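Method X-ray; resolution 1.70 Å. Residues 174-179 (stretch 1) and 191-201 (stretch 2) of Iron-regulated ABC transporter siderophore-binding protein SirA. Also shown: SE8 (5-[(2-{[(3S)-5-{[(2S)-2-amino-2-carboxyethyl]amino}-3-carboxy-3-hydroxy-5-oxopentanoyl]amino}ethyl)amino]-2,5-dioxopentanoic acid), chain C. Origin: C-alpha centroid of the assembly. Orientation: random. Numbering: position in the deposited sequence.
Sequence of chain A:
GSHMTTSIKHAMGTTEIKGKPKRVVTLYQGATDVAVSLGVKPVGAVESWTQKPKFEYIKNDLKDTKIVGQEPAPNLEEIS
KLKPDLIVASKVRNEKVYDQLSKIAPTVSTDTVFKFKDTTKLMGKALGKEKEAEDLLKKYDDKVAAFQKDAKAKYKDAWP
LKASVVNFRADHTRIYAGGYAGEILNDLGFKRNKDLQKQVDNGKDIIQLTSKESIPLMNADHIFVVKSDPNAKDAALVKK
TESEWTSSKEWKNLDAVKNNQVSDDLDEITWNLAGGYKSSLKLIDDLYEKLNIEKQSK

Stretch 1, residues 174-179: RIYAGG
Stretch 2 191-201: KRNKDLQKQVD

R174 and I175 lie in a β-strand that enters from earlier in the chain, and A177 and G178 are in loop or turn. Helix 194–201 packs mainly against A177, with I175 adding a contact to L196, the closest pair of CA atoms being A177 CA and V200 CA, 6.8 Å apart. The polar link is made by R192, extended and one residue ahead of the N-cap N193 (phi/psi −125/153°; chi1 m, chi2 t, chi3 t, chi4 92°). Its guanidinium meets the carbonyl of A177 edge-on, so that NE (2.9 Å) and NH2 (2.8 Å) both donate to A177 O, while R192 NH1 donates to Q197 OE1 at 2.9 Å. Q197 (chi1 t, chi2 p) in turn gives NE2 to D201 OD1 (3.0 Å), extending the chain along the helix.

N193 (chi1 p) caps the helix: its OD1 accepts from L196 N at 2.9 Å, and regular i to i+4 bonding begins with Q197 N to N193 O (2.9 Å).

Beside this network the contact is apolar. A177 CB lies 3.5 Å from V200 CG2 (chi1 t) and 3.8 Å from L196 CD1 (chi1 t, chi2 p), which also meets I175 CG2 at 4.0 Å.

The CA-to-CB bond of Y176 is directed away from stretch 2, and its OH donates to SE8 O24 (2.6 Å) while accepting from R174 NH1 (3.0 Å). R174 NH1 also reaches SE8 O25 (2.8 Å), and R174 NH2 binds SE8 O30 (3.0 Å).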

# COMPACT_ATOMS: atom_id res chain seq x y z
N ARG A 174 7.26 9.51 9.35
CA ARG A 174 6.94 9.72 7.93
C ARG A 174 5.57 10.34 7.71
O ARG A 174 4.68 10.18 8.52
CB ARG A 174 6.99 8.38 7.19
CG ARG A 174 8.43 7.81 7.07
CD ARG A 174 8.34 6.43 6.45
NE ARG A 174 9.68 5.83 6.37
CZ ARG A 174 9.94 4.78 5.59
NH1 ARG A 174 8.95 4.21 4.89
NH2 ARG A 174 11.19 4.28 5.54
N ILE A 175 5.41 11.03 6.59
CA ILE A 175 4.04 11.36 6.14
C ILE A 175 3.82 10.61 4.85
O ILE A 175 4.61 10.76 3.91
CB ILE A 175 3.86 12.89 5.86
CG1 ILE A 175 4.24 13.68 7.10
CG2 ILE A 175 2.42 13.15 5.36
CD1 ILE A 175 4.31 15.26 6.84
N TYR A 176 2.76 9.78 4.79
CA TYR A 176 2.41 9.07 3.56
C TYR A 176 1.46 9.98 2.81
O TYR A 176 0.26 9.82 2.87
CB TYR A 176 1.80 7.67 3.86
CG TYR A 176 2.87 6.69 4.21
CD1 TYR A 176 3.56 6.79 5.42
CD2 TYR A 176 3.23 5.67 3.31
CE1 TYR A 176 4.62 5.91 5.73
CE2 TYR A 176 4.26 4.78 3.61
CZ TYR A 176 4.95 4.91 4.82
OH TYR A 176 5.99 4.06 5.16
N ALA A 177 2.05 10.98 2.14
CA ALA A 177 1.30 11.99 1.38
C ALA A 177 0.67 11.34 0.17
O ALA A 177 -0.55 11.45 -0.06
CB ALA A 177 2.25 13.15 0.97
N GLY A 178 1.51 10.62 -0.56
CA GLY A 178 1.10 9.60 -1.51
C GLY A 178 1.31 8.26 -0.83
O GLY A 178 0.92 8.05 0.33
N GLY A 179 1.98 7.36 -1.53
CA GLY A 179 2.10 6.01 -1.00
C GLY A 179 0.73 5.33 -0.94
O GLY A 179 -0.26 5.81 -1.52
N LYS A 191 -8.06 16.32 0.60
CA LYS A 191 -7.00 17.19 0.07
C LYS A 191 -5.86 17.31 1.08
O LYS A 191 -5.91 16.74 2.17
CB LYS A 191 -7.57 18.58 -0.26
CG LYS A 191 -8.68 18.54 -1.27
CD LYS A 191 -8.28 17.90 -2.57
CE LYS A 191 -9.47 17.76 -3.54
NZ LYS A 191 -9.09 17.04 -4.79
N ARG A 192 -4.81 18.03 0.68
CA ARG A 192 -3.62 18.20 1.52
C ARG A 192 -3.33 19.67 1.73
O ARG A 192 -3.67 20.50 0.86
CB ARG A 192 -2.41 17.57 0.82
CG ARG A 192 -2.63 16.12 0.41
CD ARG A 192 -1.35 15.52 -0.17
NE ARG A 192 -1.54 14.15 -0.67
CZ ARG A 192 -1.88 13.81 -1.91
NH1 ARG A 192 -2.08 14.75 -2.85
NH2 ARG A 192 -2.01 12.52 -2.24
N ASN A 193 -2.69 20.01 2.84
CA ASN A 193 -2.26 21.40 3.06
C ASN A 193 -1.33 21.79 1.93
O ASN A 193 -0.70 20.94 1.30
CB ASN A 193 -1.67 21.64 4.45
CG ASN A 193 -0.28 21.08 4.61
OD1 ASN A 193 0.69 21.58 3.98
ND2 ASN A 193 -0.13 20.09 5.49
N LYS A 194 -1.27 23.09 1.64
CA LYS A 194 -0.55 23.55 0.46
C LYS A 194 0.92 23.10 0.42
O LYS A 194 1.40 22.67 -0.63
CB LYS A 194 -0.67 25.08 0.31
CG LYS A 194 0.17 25.65 -0.82
CD LYS A 194 -0.04 27.15 -0.98
CE LYS A 194 0.81 27.70 -2.12
NZ LYS A 194 0.40 29.13 -2.45
N ASP A 195 1.59 23.15 1.56
CA ASP A 195 3.01 22.80 1.57
C ASP A 195 3.20 21.30 1.30
O ASP A 195 4.09 20.86 0.55
CB ASP A 195 3.64 23.24 2.90
CG ASP A 195 5.16 23.55 2.76
OD1 ASP A 195 5.70 23.63 1.63
OD2 ASP A 195 5.79 23.70 3.81
N LEU A 196 2.34 20.48 1.90
CA LEU A 196 2.38 19.03 1.65
C LEU A 196 2.05 18.71 0.19
O LEU A 196 2.66 17.82 -0.44
CB LEU A 196 1.40 18.34 2.61
CG LEU A 196 1.43 16.81 2.59
CD1 LEU A 196 2.80 16.32 2.99
CD2 LEU A 196 0.39 16.30 3.60
N GLN A 197 1.06 19.43 -0.38
CA GLN A 197 0.67 19.18 -1.75
C GLN A 197 1.82 19.54 -2.69
O GLN A 197 2.07 18.85 -3.70
CB GLN A 197 -0.60 19.96 -2.12
CG GLN A 197 -1.11 19.65 -3.52
CD GLN A 197 -1.45 18.21 -3.69
OE1 GLN A 197 -2.09 17.61 -2.80
NE2 GLN A 197 -0.99 17.62 -4.79
N LYS A 198 2.55 20.61 -2.33
CA LYS A 198 3.72 21.01 -3.12
C LYS A 198 4.75 19.87 -3.16
O LYS A 198 5.38 19.65 -4.20
CB LYS A 198 4.36 22.29 -2.57
CG LYS A 198 5.61 22.72 -3.35
CD LYS A 198 6.11 24.12 -2.96
CE LYS A 198 5.46 25.26 -3.77
NZ LYS A 198 4.44 26.02 -2.99
N GLN A 199 4.95 19.17 -2.04
CA GLN A 199 5.86 18.01 -2.01
C GLN A 199 5.41 16.93 -2.98
O GLN A 199 6.21 16.37 -3.76
CB GLN A 199 5.98 17.46 -0.59
CG GLN A 199 6.50 18.49 0.39
CD GLN A 199 7.84 19.05 -0.05
OE1 GLN A 199 8.78 18.31 -0.23
NE2 GLN A 199 7.91 20.36 -0.23
N VAL A 200 4.11 16.63 -2.96
CA VAL A 200 3.53 15.66 -3.86
C VAL A 200 3.70 16.10 -5.31
O VAL A 200 4.07 15.28 -6.16
CB VAL A 200 2.05 15.38 -3.49
CG1 VAL A 200 1.38 14.51 -4.55
CG2 VAL A 200 2.01 14.69 -2.11
N ASP A 201 3.44 17.37 -5.58
CA ASP A 201 3.58 17.89 -6.95
C ASP A 201 5.04 17.80 -7.44
O ASP A 201 5.28 17.73 -8.66
CB ASP A 201 3.13 19.34 -7.02
CG ASP A 201 1.63 19.52 -6.79
OD1 ASP A 201 0.82 18.58 -6.93
OD2 ASP A 201 1.28 20.66 -6.49
C1 SE8 C . 11.75 -1.58 3.80
C2 SE8 C . 11.23 -1.11 5.13
C3 SE8 C . 10.13 -2.03 5.63
N4 SE8 C . 8.93 -1.99 4.80
C5 SE8 C . 7.92 -1.20 5.08
C6 SE8 C . 6.81 -1.14 4.05
C7 SE8 C . 7.15 -0.14 2.94
C8 SE8 C . 6.07 -0.26 1.85
C9 SE8 C . 6.15 0.82 0.77
N10 SE8 C . 7.35 1.25 0.40
C11 SE8 C . 7.44 2.25 -0.64
C12 SE8 C . 8.22 1.72 -1.83
N13 SE8 C . 8.71 2.79 -2.69
C14 SE8 C . 9.87 3.48 -2.45
C15 SE8 C . 10.90 2.91 -1.53
C16 SE8 C . 10.37 3.27 -0.17
C17 SE8 C . 10.68 2.31 0.93
C18 SE8 C . 11.35 2.93 2.07
O19 SE8 C . 12.50 -2.59 3.77
O20 SE8 C . 11.46 -0.92 2.78
N21 SE8 C . 10.73 0.28 4.98
O22 SE8 C . 7.83 -0.52 6.08
C23 SE8 C . 7.26 1.26 3.51
O24 SE8 C . 6.21 1.89 3.80
O25 SE8 C . 8.39 1.78 3.66
O26 SE8 C . 8.46 -0.47 2.42
O27 SE8 C . 5.11 1.24 0.27
O28 SE8 C . 10.09 4.58 -2.94
O29 SE8 C . 10.29 1.14 0.95
O30 SE8 C . 11.23 2.40 3.17
O31 SE8 C . 11.99 4.00 1.91